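Local coordinates for protein endolysin (Escherichia coli O157 typing phage 15, PDB 7M5I) that probably hydrolyses the beta-1,4-linked glycan strands of host peptidoglycan, a muramidase activity through which the phage lyses the bacterial cell and releases its progeny, at residues L25-D30 / V49-K54; A66-F71 / E94-G99; G119-M124 / D151-S156; I79-T84 / K110-G115; M7-K12 / E87-V92. One frame throughout, in Å; residues are numbered along the deposited sequence.

Contact 1: L25-D30 / V49-K54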
# COMPACT_ATOMS: atom_id res chain seq x y z
N LEU A 25 -14.88 -7.55 -9.72
CA LEU A 25 -16.19 -6.88 -9.45
C LEU A 25 -17.16 -7.79 -8.68
O LEU A 25 -18.19 -7.31 -8.30
CB LEU A 25 -16.82 -6.39 -10.73
CG LEU A 25 -16.06 -5.31 -11.49
CD1 LEU A 25 -16.88 -4.77 -12.66
CD2 LEU A 25 -15.56 -4.21 -10.56
N GLU A 26 -16.89 -9.09 -8.64
CA GLU A 26 -17.66 -10.03 -7.81
C GLU A 26 -16.82 -10.43 -6.61
O GLU A 26 -15.59 -10.67 -6.74
CB GLU A 26 -18.03 -11.32 -8.55
CG GLU A 26 -18.78 -11.14 -9.84
CD GLU A 26 -19.41 -12.44 -10.36
OE1 GLU A 26 -19.73 -12.51 -11.59
OE2 GLU A 26 -19.54 -13.43 -9.55
N ALA A 27 -17.48 -10.47 -5.45
CA ALA A 27 -16.83 -10.88 -4.20
C ALA A 27 -16.19 -12.27 -4.39
O ALA A 27 -16.79 -13.15 -5.06
CB ALA A 27 -17.79 -10.85 -3.06
N TYR A 28 -15.04 -12.45 -3.78
CA TYR A 28 -14.34 -13.76 -3.77
C TYR A 28 -13.73 -13.90 -2.38
O TYR A 28 -13.36 -12.92 -1.71
CB TYR A 28 -13.25 -13.82 -4.85
CG TYR A 28 -12.11 -12.86 -4.68
CD1 TYR A 28 -12.20 -11.54 -5.09
CD2 TYR A 28 -10.91 -13.25 -4.09
CE1 TYR A 28 -11.15 -10.64 -4.98
CE2 TYR A 28 -9.86 -12.34 -3.93
CZ TYR A 28 -9.95 -11.05 -4.42
OH TYR A 28 -8.97 -10.09 -4.22
N GLU A 29 -13.53 -15.15 -2.01
CA GLU A 29 -12.86 -15.49 -0.76
C GLU A 29 -11.38 -15.57 -1.08
O GLU A 29 -11.03 -16.35 -1.94
CB GLU A 29 -13.49 -16.79 -0.26
CG GLU A 29 -12.81 -17.33 0.95
CD GLU A 29 -13.55 -18.51 1.58
OE1 GLU A 29 -14.80 -18.41 1.73
OE2 GLU A 29 -12.86 -19.50 1.93
N ASP A 30 -10.58 -14.77 -0.40
CA ASP A 30 -9.12 -14.80 -0.56
C ASP A 30 -8.57 -16.08 0.06
O ASP A 30 -9.34 -16.95 0.53
CB ASP A 30 -8.52 -13.48 -0.08
CG ASP A 30 -8.27 -13.32 1.41
OD1 ASP A 30 -8.66 -14.23 2.20
OD2 ASP A 30 -7.69 -12.26 1.79
N VAL A 49 -17.38 -6.93 3.51
CA VAL A 49 -17.74 -7.42 2.16
C VAL A 49 -18.46 -8.77 2.36
O VAL A 49 -18.05 -9.51 3.23
CB VAL A 49 -16.49 -7.53 1.27
CG1 VAL A 49 -16.79 -8.31 -0.01
CG2 VAL A 49 -15.92 -6.13 1.01
N LYS A 50 -19.48 -9.03 1.56
CA LYS A 50 -20.28 -10.28 1.59
C LYS A 50 -20.16 -11.02 0.25
O LYS A 50 -20.26 -10.39 -0.84
CB LYS A 50 -21.75 -9.99 1.82
CG LYS A 50 -22.12 -9.35 3.17
CD LYS A 50 -22.22 -7.84 3.05
CE LYS A 50 -22.67 -7.18 4.34
NZ LYS A 50 -22.28 -5.75 4.37
N MET A 51 -20.10 -12.35 0.33
CA MET A 51 -20.15 -13.19 -0.86
C MET A 51 -21.48 -12.94 -1.58
O MET A 51 -22.52 -12.62 -0.95
CB MET A 51 -19.96 -14.65 -0.43
CG MET A 51 -18.59 -14.91 0.18
SD MET A 51 -17.17 -14.56 -0.89
CE MET A 51 -17.43 -15.70 -2.24
N GLY A 52 -21.42 -13.08 -2.90
CA GLY A 52 -22.53 -12.80 -3.80
C GLY A 52 -22.62 -11.36 -4.20
O GLY A 52 -23.46 -11.07 -5.09
N MET A 53 -21.87 -10.44 -3.60
CA MET A 53 -21.99 -9.01 -3.96
C MET A 53 -21.34 -8.78 -5.33
O MET A 53 -20.34 -9.49 -5.66
CB MET A 53 -21.25 -8.10 -2.97
CG MET A 53 -22.09 -7.81 -1.73
SD MET A 53 -21.01 -6.77 -0.64
CE MET A 53 -20.79 -5.34 -1.71
N LYS A 54 -21.89 -7.83 -6.07
CA LYS A 54 -21.31 -7.35 -7.36
C LYS A 54 -21.31 -5.84 -7.32
O LYS A 54 -22.30 -5.24 -6.86
CB LYS A 54 -22.10 -7.84 -8.55
CG LYS A 54 -21.92 -9.33 -8.82
CD LYS A 54 -22.81 -9.89 -9.91
CE LYS A 54 -22.76 -11.41 -9.97
NZ LYS A 54 -23.69 -11.93 -11.01
O HOH W 1 -19.44 -13.79 -4.78
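The methyl group of A27 overlaps the turn K50-M53, its CB 3.4 Å from K50 O and also near V49 CG1 and M53 CB. This is a type II beta turn with G52, at positive phi, in its third position, and M53 N bonds back to K50 O. The two backbones meet in a single beta bridge at E26 and K54. Beside it A27 N donates to M53 O at 3.0 Å, nearly straight at 170°. Two CA-H...O contacts flank this bond, K54 CA to L25 O at 3.3 Å and E26 CA to M53 O at 3.5 Å. A water adds a second link, donating to A27 O and accepting from G52 N. M51 folds back at chi2 (-59°) and chi3 (-62°), and its SD comes 3.8 Å from Y28 C while CE lies near A27 O. E26 and K54 run side by side, pointing the same way, with E26 CD 3.5 Å from K54 CE. The strand 27-29, paired through Y28 with T36, belongs to the small beta-rich part of the phage lysozyme fold and leads directly to D30, a predicted catalytic residue. At 4.0 Å, E26 OE1 and K54 NZ lie beyond a salt bridge, so their attraction is probably modest at this exposed edge; the defined polar links are the backbone bond and the water.

Contact 2: A66-F71 / E94-G99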
# COMPACT_ATOMS: atom_id res chain seq x y z
N ALA A 66 -11.62 5.36 -0.05
CA ALA A 66 -12.05 5.45 1.37
C ALA A 66 -11.06 4.62 2.20
O ALA A 66 -10.66 5.11 3.27
CB ALA A 66 -13.45 4.94 1.53
N ASP A 67 -10.66 3.44 1.71
CA ASP A 67 -9.73 2.48 2.36
C ASP A 67 -8.37 3.19 2.61
O ASP A 67 -7.76 2.93 3.70
CB ASP A 67 -9.41 1.27 1.49
CG ASP A 67 -10.45 0.17 1.30
OD1 ASP A 67 -11.38 0.13 2.16
OD2 ASP A 67 -10.34 -0.62 0.20
N VAL A 68 -7.85 3.95 1.64
CA VAL A 68 -6.42 4.38 1.68
C VAL A 68 -6.30 5.63 2.57
O VAL A 68 -5.20 5.96 2.95
CB VAL A 68 -5.73 4.70 0.34
CG1 VAL A 68 -5.68 3.50 -0.57
CG2 VAL A 68 -6.33 5.86 -0.35
N GLU A 69 -7.39 6.30 2.90
CA GLU A 69 -7.41 7.64 3.55
C GLU A 69 -6.58 7.61 4.84
O GLU A 69 -5.73 8.52 5.03
CB GLU A 69 -8.85 8.10 3.73
CG GLU A 69 -9.00 9.59 3.83
CD GLU A 69 -10.43 9.99 4.21
OE1 GLU A 69 -11.37 9.17 3.98
OE2 GLU A 69 -10.59 11.09 4.78
N LYS A 70 -6.77 6.61 5.69
CA LYS A 70 -6.08 6.58 7.01
C LYS A 70 -4.59 6.32 6.80
O LYS A 70 -3.80 6.68 7.70
CB LYS A 70 -6.74 5.59 7.98
CG LYS A 70 -6.60 4.13 7.59
CD LYS A 70 -7.24 3.15 8.60
CE LYS A 70 -6.46 1.85 8.62
NZ LYS A 70 -7.04 0.81 9.49
N PHE A 71 -4.19 5.69 5.70
CA PHE A 71 -2.79 5.37 5.36
C PHE A 71 -2.07 6.61 4.83
O PHE A 71 -0.89 6.83 5.24
CB PHE A 71 -2.69 4.18 4.39
CG PHE A 71 -3.26 2.91 5.01
CD1 PHE A 71 -4.61 2.64 4.92
CD2 PHE A 71 -2.48 2.04 5.73
CE1 PHE A 71 -5.15 1.48 5.46
CE2 PHE A 71 -3.00 0.88 6.26
CZ PHE A 71 -4.34 0.60 6.13
N GLU A 94 3.28 1.12 0.13
CA GLU A 94 3.89 0.10 1.00
C GLU A 94 3.16 0.06 2.35
O GLU A 94 2.88 -1.09 2.86
CB GLU A 94 5.39 0.31 1.18
CG GLU A 94 6.01 -0.74 2.07
CD GLU A 94 7.45 -1.10 1.86
OE1 GLU A 94 7.99 -1.95 2.62
OE2 GLU A 94 8.03 -0.60 0.88
N THR A 95 2.84 1.23 2.92
CA THR A 95 2.16 1.28 4.23
C THR A 95 0.76 0.63 4.10
O THR A 95 0.34 -0.04 5.05
CB THR A 95 2.04 2.73 4.74
OG1 THR A 95 3.36 3.26 4.77
CG2 THR A 95 1.42 2.81 6.10
N TYR A 96 0.10 0.82 2.98
CA TYR A 96 -1.23 0.25 2.72
C TYR A 96 -1.18 -1.28 2.79
O TYR A 96 -2.18 -1.95 3.15
CB TYR A 96 -1.74 0.71 1.36
CG TYR A 96 -3.18 0.32 1.14
CD1 TYR A 96 -4.13 0.76 2.05
CD2 TYR A 96 -3.59 -0.48 0.09
CE1 TYR A 96 -5.46 0.43 1.91
CE2 TYR A 96 -4.92 -0.81 -0.07
CZ TYR A 96 -5.87 -0.36 0.83
OH TYR A 96 -7.19 -0.71 0.82
N ASN A 97 -0.02 -1.86 2.49
CA ASN A 97 0.19 -3.33 2.50
C ASN A 97 0.70 -3.77 3.87
O ASN A 97 0.18 -4.77 4.43
CB ASN A 97 1.11 -3.69 1.33
CG ASN A 97 1.48 -5.15 1.28
OD1 ASN A 97 2.64 -5.50 1.37
ND2 ASN A 97 0.47 -6.02 1.25
N ILE A 98 1.68 -3.10 4.46
CA ILE A 98 2.31 -3.62 5.70
C ILE A 98 1.56 -3.13 6.96
O ILE A 98 1.72 -3.76 8.01
CB ILE A 98 3.81 -3.34 5.79
CG1 ILE A 98 4.11 -1.85 6.02
CG2 ILE A 98 4.52 -3.91 4.58
CD1 ILE A 98 5.53 -1.56 6.26
N GLY A 99 0.77 -2.08 6.83
CA GLY A 99 0.01 -1.45 7.91
C GLY A 99 0.76 -0.29 8.56
O GLY A 99 2.01 -0.20 8.45
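F71 and Y96, their CA atoms 6.0 Å apart, mark where helix 66-71 passes helix 94-98; the axes of these short segments approach to 9.6 Å and their N-to-C directions differ by 100°. The first helix is kinked near K70 and F71, and the second stops at G99, whose positive phi breaks the helix and which is also the N-cap of helix 100-104. An aromatic pair fills the crossing. The edge of Y96 meets the face of F71 in a T-shaped stack, planes at 88° and centroids 5.0 Å apart, with Y96 CD1 over the F71 face but displaced toward its rim. Y96 CG stands anti to its backbone N (chi1 -171°), and the end of the side chain comes nearer to helix 66-71 than its root. Y96 CA sits over the same F71 ring as a CH-pi donor, while G99 CA and T95 CG2 lie at its edge. Within the phage lysozyme fold this joins the long helix 57-78 to helix 85-98, with the side chain of Y96 about 4 Å from that of E21, a predicted catalytic residue. V68 CG1 covers one face of the Y96 ring, 4.0 Å from the centroid. Further out, Y96 OH reaches D67 CB at 3.0 Å and lies 3.2 Å from D67 OD2. That carboxylate oxygen is hydrogen-bonded to T41 OG1, a bond that probably restrains the carboxylate beside the phenol; T95 OG1, on the other helix, bonds back to L91 O.

Contact 3: G119-M124 / D151-S156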
# COMPACT_ATOMS: atom_id res chain seq x y z
N GLY A 119 19.18 4.14 1.02
CA GLY A 119 18.97 3.29 2.19
C GLY A 119 17.49 3.03 2.42
O GLY A 119 17.14 1.89 2.82
N CYS A 120 16.64 4.06 2.28
CA CYS A 120 15.17 3.90 2.46
C CYS A 120 14.67 2.88 1.42
O CYS A 120 13.98 1.90 1.84
CB CYS A 120 14.41 5.21 2.30
SG CYS A 120 12.60 5.02 2.35
N ALA A 121 15.03 3.04 0.15
CA ALA A 121 14.60 2.10 -0.93
C ALA A 121 15.05 0.68 -0.59
O ALA A 121 14.26 -0.29 -0.78
CB ALA A 121 15.09 2.52 -2.29
N GLU A 122 16.29 0.50 -0.12
CA GLU A 122 16.76 -0.84 0.31
C GLU A 122 15.88 -1.37 1.44
O GLU A 122 15.43 -2.54 1.34
CB GLU A 122 18.25 -0.78 0.67
CG GLU A 122 19.12 -0.57 -0.56
CD GLU A 122 20.56 -0.13 -0.30
OE1 GLU A 122 20.90 0.18 0.89
OE2 GLU A 122 21.31 -0.07 -1.30
N ALA A 123 15.67 -0.60 2.51
CA ALA A 123 14.95 -1.06 3.73
C ALA A 123 13.46 -1.30 3.44
O ALA A 123 12.81 -2.14 4.11
CB ALA A 123 15.15 -0.06 4.84
N MET A 124 12.90 -0.59 2.45
CA MET A 124 11.51 -0.80 2.03
C MET A 124 11.34 -2.28 1.62
O MET A 124 10.28 -2.88 1.92
CB MET A 124 11.16 0.11 0.84
CG MET A 124 10.78 1.48 1.26
SD MET A 124 10.63 2.61 -0.15
CE MET A 124 9.19 2.03 -1.02
N ASP A 151 11.09 1.42 -7.16
CA ASP A 151 11.22 2.16 -8.44
C ASP A 151 10.40 3.46 -8.39
O ASP A 151 10.87 4.51 -8.95
CB ASP A 151 10.83 1.28 -9.63
CG ASP A 151 11.80 0.15 -9.95
OD1 ASP A 151 12.97 0.27 -9.57
OD2 ASP A 151 11.35 -0.85 -10.59
N ILE A 152 9.21 3.44 -7.81
CA ILE A 152 8.40 4.70 -7.69
C ILE A 152 9.21 5.66 -6.80
O ILE A 152 9.40 6.80 -7.18
CB ILE A 152 7.01 4.43 -7.09
CG1 ILE A 152 6.17 3.52 -7.99
CG2 ILE A 152 6.29 5.73 -6.81
CD1 ILE A 152 4.88 3.05 -7.36
N TYR A 153 9.66 5.17 -5.64
CA TYR A 153 10.26 6.00 -4.57
C TYR A 153 11.51 6.69 -5.16
O TYR A 153 11.71 7.94 -4.96
CB TYR A 153 10.59 5.14 -3.35
CG TYR A 153 11.29 5.92 -2.26
CD1 TYR A 153 12.67 6.02 -2.27
CD2 TYR A 153 10.58 6.55 -1.26
CE1 TYR A 153 13.33 6.76 -1.30
CE2 TYR A 153 11.22 7.31 -0.30
CZ TYR A 153 12.60 7.43 -0.32
OH TYR A 153 13.29 8.14 0.66
N LEU A 154 12.40 5.92 -5.79
CA LEU A 154 13.72 6.48 -6.24
C LEU A 154 13.62 7.19 -7.56
O LEU A 154 14.23 8.28 -7.68
CB LEU A 154 14.73 5.34 -6.40
CG LEU A 154 15.25 4.74 -5.11
CD1 LEU A 154 16.07 3.49 -5.46
CD2 LEU A 154 16.05 5.79 -4.32
N ASP A 155 12.95 6.60 -8.54
CA ASP A 155 13.05 7.02 -9.96
C ASP A 155 11.74 7.60 -10.51
O ASP A 155 11.76 7.98 -11.67
CB ASP A 155 13.48 5.84 -10.84
CG ASP A 155 14.80 5.21 -10.40
OD1 ASP A 155 15.68 5.91 -9.88
OD2 ASP A 155 14.92 3.99 -10.57
N SER A 156 10.65 7.65 -9.73
CA SER A 156 9.35 8.10 -10.23
C SER A 156 8.91 7.25 -11.44
O SER A 156 8.31 7.74 -12.40
CB SER A 156 9.40 9.65 -10.50
OG SER A 156 8.06 10.13 -10.53
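The ring of Y153 reaches across from helix 151-155 to C120 and M124 of helix 119-124, two antiparallel helices (177°) whose segment axes approach to 9.8 Å in the helical part of the phage lysozyme fold. Two sulfurs approach the ring obliquely. C120 SG lies 4.0 Å from the ring centroid and is nearer its phenolic end, close to CZ and OH; this is a Cys sulfur-aromatic contact. M124 SD stands 4.4 Å from the same centroid, a Met-aromatic contact made at the root of the ring, where CG and CB are its neighbours. The sulfurs therefore share the ring lengthwise, one turn of helix apart. Y153 CG is anti to the backbone N (chi1 176°), on a CB bond that points toward helix 119-124. A121 packs beside it: its CB meets L154 CD1 at 3.5 Å, tighter than usual for two carbons, and Y153 CD1 at 4.3 Å. The leucine is exposed, whereas the other four touching residues are buried, so the contact has one solvent-side edge. Beyond this first shell, helix 85-98 packs on Y153 through E87 and A90 and meets M124 through E94, while F108 of helix 107-113 touches M124. No hydrogen bond joins the two segments; the polar end of the buried tyrosine is satisfied from a third helix, Y153 OH being hydrogen-bonded to H112 ND1.

Contact 4: I79-T84 / K110-G115. With PO4 (phosphate ion), chain D.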
# COMPACT_ATOMS: atom_id res chain seq x y z
N ILE A 79 6.26 11.33 8.25
CA ILE A 79 7.32 12.02 7.46
C ILE A 79 7.67 13.32 8.16
O ILE A 79 6.74 14.03 8.58
CB ILE A 79 6.84 12.24 6.03
CG1 ILE A 79 6.86 10.90 5.30
CG2 ILE A 79 7.68 13.26 5.33
CD1 ILE A 79 6.17 10.96 3.99
N LYS A 80 8.96 13.60 8.28
CA LYS A 80 9.47 14.79 9.03
C LYS A 80 10.32 15.69 8.13
O LYS A 80 10.83 16.72 8.63
CB LYS A 80 10.24 14.32 10.26
CG LYS A 80 9.39 13.52 11.23
CD LYS A 80 10.01 13.36 12.59
CE LYS A 80 9.62 12.08 13.30
NZ LYS A 80 10.38 11.93 14.56
N VAL A 81 10.42 15.38 6.85
CA VAL A 81 11.26 16.11 5.87
C VAL A 81 10.44 16.35 4.61
O VAL A 81 9.51 15.59 4.31
CB VAL A 81 12.55 15.37 5.51
CG1 VAL A 81 13.47 15.24 6.74
CG2 VAL A 81 12.27 14.03 4.82
N PRO A 82 10.80 17.35 3.82
CA PRO A 82 10.23 17.53 2.49
C PRO A 82 10.39 16.27 1.66
O PRO A 82 11.43 15.67 1.70
CB PRO A 82 11.04 18.72 1.91
CG PRO A 82 11.45 19.47 3.11
CD PRO A 82 11.75 18.42 4.17
N THR A 83 9.30 15.89 0.98
CA THR A 83 9.08 14.59 0.35
C THR A 83 8.48 14.83 -1.03
O THR A 83 7.46 15.56 -1.13
CB THR A 83 8.17 13.76 1.26
OG1 THR A 83 8.86 13.56 2.50
CG2 THR A 83 7.83 12.42 0.64
N THR A 84 9.05 14.22 -2.06
CA THR A 84 8.55 14.33 -3.45
C THR A 84 7.25 13.54 -3.60
O THR A 84 6.99 12.65 -2.77
CB THR A 84 9.57 13.85 -4.48
OG1 THR A 84 9.78 12.45 -4.27
CG2 THR A 84 10.89 14.59 -4.39
N LYS A 110 12.75 5.80 9.05
CA LYS A 110 13.91 6.43 9.74
C LYS A 110 14.91 6.93 8.70
O LYS A 110 15.38 8.08 8.80
CB LYS A 110 14.47 5.42 10.74
CG LYS A 110 13.66 5.31 12.03
CD LYS A 110 14.47 4.66 13.19
CE LYS A 110 13.67 3.97 14.29
NZ LYS A 110 12.95 2.75 13.86
N ARG A 111 15.23 6.11 7.71
CA ARG A 111 16.20 6.46 6.66
C ARG A 111 15.62 7.58 5.80
O ARG A 111 16.38 8.53 5.45
CB ARG A 111 16.60 5.23 5.83
CG ARG A 111 17.40 4.22 6.65
CD ARG A 111 17.79 3.04 5.79
NE ARG A 111 18.66 2.13 6.50
CZ ARG A 111 19.15 1.00 6.00
NH1 ARG A 111 18.90 0.65 4.76
NH2 ARG A 111 19.92 0.25 6.75
N HIS A 112 14.33 7.51 5.45
CA HIS A 112 13.68 8.59 4.67
C HIS A 112 13.88 9.90 5.44
O HIS A 112 14.33 10.90 4.81
CB HIS A 112 12.19 8.34 4.46
CG HIS A 112 11.52 9.46 3.74
ND1 HIS A 112 11.69 9.66 2.40
CD2 HIS A 112 10.78 10.48 4.19
CE1 HIS A 112 11.00 10.70 2.03
NE2 HIS A 112 10.47 11.24 3.10
N ASN A 113 13.61 9.88 6.75
CA ASN A 113 13.65 11.11 7.59
C ASN A 113 15.09 11.59 7.80
O ASN A 113 15.23 12.76 8.10
CB ASN A 113 12.87 10.92 8.89
CG ASN A 113 11.37 10.94 8.65
OD1 ASN A 113 10.89 11.55 7.69
ND2 ASN A 113 10.63 10.26 9.52
N ALA A 114 16.11 10.75 7.58
CA ALA A 114 17.55 11.11 7.66
C ALA A 114 18.10 11.57 6.29
O ALA A 114 19.29 11.93 6.24
CB ALA A 114 18.34 9.93 8.18
N GLY A 115 17.27 11.61 5.23
CA GLY A 115 17.71 12.00 3.88
C GLY A 115 18.47 10.89 3.18
O GLY A 115 19.09 11.16 2.15
P PO4 D . 19.92 2.30 10.07
O1 PO4 D . 21.27 2.77 10.58
O2 PO4 D . 19.70 0.83 10.49
O3 PO4 D . 19.92 2.43 8.57
O4 PO4 D . 18.80 3.17 10.66
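T83 OG1 is held from two sides: it accepts a hydrogen bond from H112 NE2 at 2.9 Å and donates one to V81 O at 2.8 Å. The threonine oxygen lies only 3° out of the imidazole plane, so it meets the N-H squarely at the ring edge. The hydroxyl stands above the V81 carbonyl plane. H112 CG is anti to the backbone N (chi1 177°), and the ring leans over to the loop, where V81 CG2 and I79 CG1 approach it obliquely. Its other nitrogen, ND1, is bonded to Y153 OH, so the buried imidazole is fixed at both nitrogens. The contact ties the loop between helices 57-78 and 85-98 to the C-terminal end of helix 107-113, which closes in a Schellman motif at G115. There the N113 side chain crosses that of K80 at about a right angle: its OD1 accepts from K80 N at 2.9 Å, the donor standing 49° out of the amide carbonyl plane, while ND2 bonds to A78 O. V81 CG1 sits 3.3 Å from N113 O, a close carbon-to-oxygen approach. On the same helix, R111 points elsewhere, NH1 to G119 O, with a phosphate, probably from the crystallisation liquor, at its guanidinium edge; the 2.4 Å separation of R111 NE and phosphate O3 is too short to be trusted in detail.

Contact 5: M7-K12 / E87-V92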
# COMPACT_ATOMS: atom_id res chain seq x y z
N MET A 7 0.20 16.08 2.21
CA MET A 7 0.25 15.56 0.82
C MET A 7 -0.95 14.63 0.56
O MET A 7 -1.53 14.07 1.55
CB MET A 7 1.57 14.78 0.65
CG MET A 7 2.78 15.61 0.85
SD MET A 7 4.25 14.77 0.44
CE MET A 7 4.20 14.78 -1.37
N GLN A 8 -1.26 14.41 -0.73
CA GLN A 8 -2.33 13.51 -1.18
C GLN A 8 -1.67 12.45 -2.08
O GLN A 8 -0.70 12.70 -2.70
CB GLN A 8 -3.43 14.26 -1.94
CG GLN A 8 -3.89 15.53 -1.23
CD GLN A 8 -5.29 15.97 -1.59
OE1 GLN A 8 -5.52 17.10 -2.01
NE2 GLN A 8 -6.25 15.07 -1.42
N LEU A 9 -2.28 11.29 -2.14
CA LEU A 9 -1.89 10.26 -3.14
C LEU A 9 -2.17 10.81 -4.54
O LEU A 9 -3.27 11.39 -4.80
CB LEU A 9 -2.73 9.02 -2.84
CG LEU A 9 -2.34 7.77 -3.58
CD1 LEU A 9 -0.95 7.30 -3.25
CD2 LEU A 9 -3.34 6.68 -3.14
N SER A 10 -1.21 10.71 -5.45
CA SER A 10 -1.40 11.25 -6.83
C SER A 10 -2.31 10.29 -7.59
O SER A 10 -2.44 9.15 -7.14
CB SER A 10 -0.09 11.45 -7.54
OG SER A 10 0.44 10.22 -7.94
N ARG A 11 -2.77 10.70 -8.76
CA ARG A 11 -3.48 9.81 -9.70
C ARG A 11 -2.58 8.61 -10.01
O ARG A 11 -3.08 7.48 -10.02
CB ARG A 11 -3.82 10.55 -10.98
CG ARG A 11 -4.77 9.79 -11.89
CD ARG A 11 -4.06 9.14 -13.05
NE ARG A 11 -3.27 10.10 -13.86
CZ ARG A 11 -2.33 9.74 -14.75
NH1 ARG A 11 -2.07 8.46 -14.97
NH2 ARG A 11 -1.60 10.67 -15.35
N LYS A 12 -1.32 8.88 -10.33
CA LYS A 12 -0.36 7.79 -10.65
C LYS A 12 -0.17 6.87 -9.44
O LYS A 12 -0.04 5.61 -9.60
CB LYS A 12 0.96 8.39 -11.11
CG LYS A 12 0.96 8.99 -12.50
CD LYS A 12 2.32 9.57 -12.86
CE LYS A 12 2.36 10.00 -14.31
NZ LYS A 12 3.37 11.05 -14.62
N GLU A 87 7.96 9.83 -3.88
CA GLU A 87 8.36 9.25 -2.58
C GLU A 87 7.11 9.02 -1.72
O GLU A 87 6.95 7.89 -1.15
CB GLU A 87 9.33 10.15 -1.84
CG GLU A 87 10.72 10.16 -2.44
CD GLU A 87 11.59 11.33 -1.97
OE1 GLU A 87 11.07 12.18 -1.18
OE2 GLU A 87 12.77 11.36 -2.33
N PHE A 88 6.23 10.01 -1.66
CA PHE A 88 4.96 9.91 -0.87
C PHE A 88 4.12 8.75 -1.44
O PHE A 88 3.65 7.89 -0.63
CB PHE A 88 4.17 11.21 -0.90
CG PHE A 88 3.00 11.17 0.03
CD1 PHE A 88 3.18 11.26 1.41
CD2 PHE A 88 1.72 11.04 -0.46
CE1 PHE A 88 2.09 11.28 2.27
CE2 PHE A 88 0.62 11.07 0.40
CZ PHE A 88 0.83 11.16 1.77
N ASP A 89 3.93 8.70 -2.75
CA ASP A 89 3.12 7.63 -3.37
C ASP A 89 3.65 6.25 -2.97
O ASP A 89 2.83 5.33 -2.61
CB ASP A 89 3.03 7.76 -4.88
CG ASP A 89 2.25 8.94 -5.41
OD1 ASP A 89 1.41 9.52 -4.65
OD2 ASP A 89 2.48 9.27 -6.63
N ALA A 90 4.95 6.05 -3.08
CA ALA A 90 5.59 4.77 -2.75
C ALA A 90 5.40 4.43 -1.28
O ALA A 90 5.07 3.26 -0.94
CB ALA A 90 7.04 4.76 -3.13
N LEU A 91 5.63 5.38 -0.38
CA LEU A 91 5.48 5.13 1.07
C LEU A 91 4.02 4.80 1.40
O LEU A 91 3.81 3.88 2.17
CB LEU A 91 5.94 6.37 1.85
CG LEU A 91 7.44 6.66 1.73
CD1 LEU A 91 7.72 8.04 2.32
CD2 LEU A 91 8.30 5.62 2.41
N VAL A 92 3.07 5.45 0.74
CA VAL A 92 1.62 5.14 1.01
C VAL A 92 1.31 3.75 0.47
O VAL A 92 0.75 2.95 1.22
CB VAL A 92 0.69 6.20 0.40
CG1 VAL A 92 -0.78 5.77 0.47
CG2 VAL A 92 0.85 7.52 1.15
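The carboxylate of D89 clasps S10 with both oxygens: S10 OG donates to OD2 at 2.6 Å and S10 N to OD1 at 3.0 Å, the latter almost straight at 175°. Both donors come on the syn sides, somewhat out of the carboxylate plane. S10 is the N-cap of helix 11-21, its OG also bonding to G13 N, so D89 positions the capping group. Further bonds hold the carboxylate, from Y158 OH to OD2 and Q85 NE2 to OD1. L9 CD1 lies beside this pair, 3.5 Å from D89 OD1 and 4.0 Å from V92 CG1. Next comes F88, clamped between two aliphatic groups. M7 CB sits over the centre of one face, 3.6 Å from the centroid, and V92 CG2 covers the opposite face toward its rim. M7 bends at chi3 (75°), bringing CE to 3.6 Å from F88 CB, while SD makes an oblique Met-aromatic contact. Here the N-terminal segment leading into helix 11-21 lies against residues 88-92 of helix 85-98, with V72, V75 and N76 of helix 57-78 also packed on F88.

In the fold
Contacts 2 and 5 share helix 85-98, with centres 11 Å apart, and touch where V68 CG2 meets L9 CD2 at 4.2 Å. Contact 5 continues into contact 4, T83 O lying 3.4 Å from M7 CE, and into contact 3, where A90 packs on I152 and Y153. Contacts 3 and 4, with centres 12 Å apart, are joined by polar links at H112 and R111, completing one connected helical body. Contact 1 stands apart: its nearest atoms are about 8 Å from contact 2 and 27 Å from contact 4. On this side lie the predicted catalytic residues: D30 ends segment 25-30, and the E21 side chain is about 6 Å from Y28's and about 4 Å from Y96's.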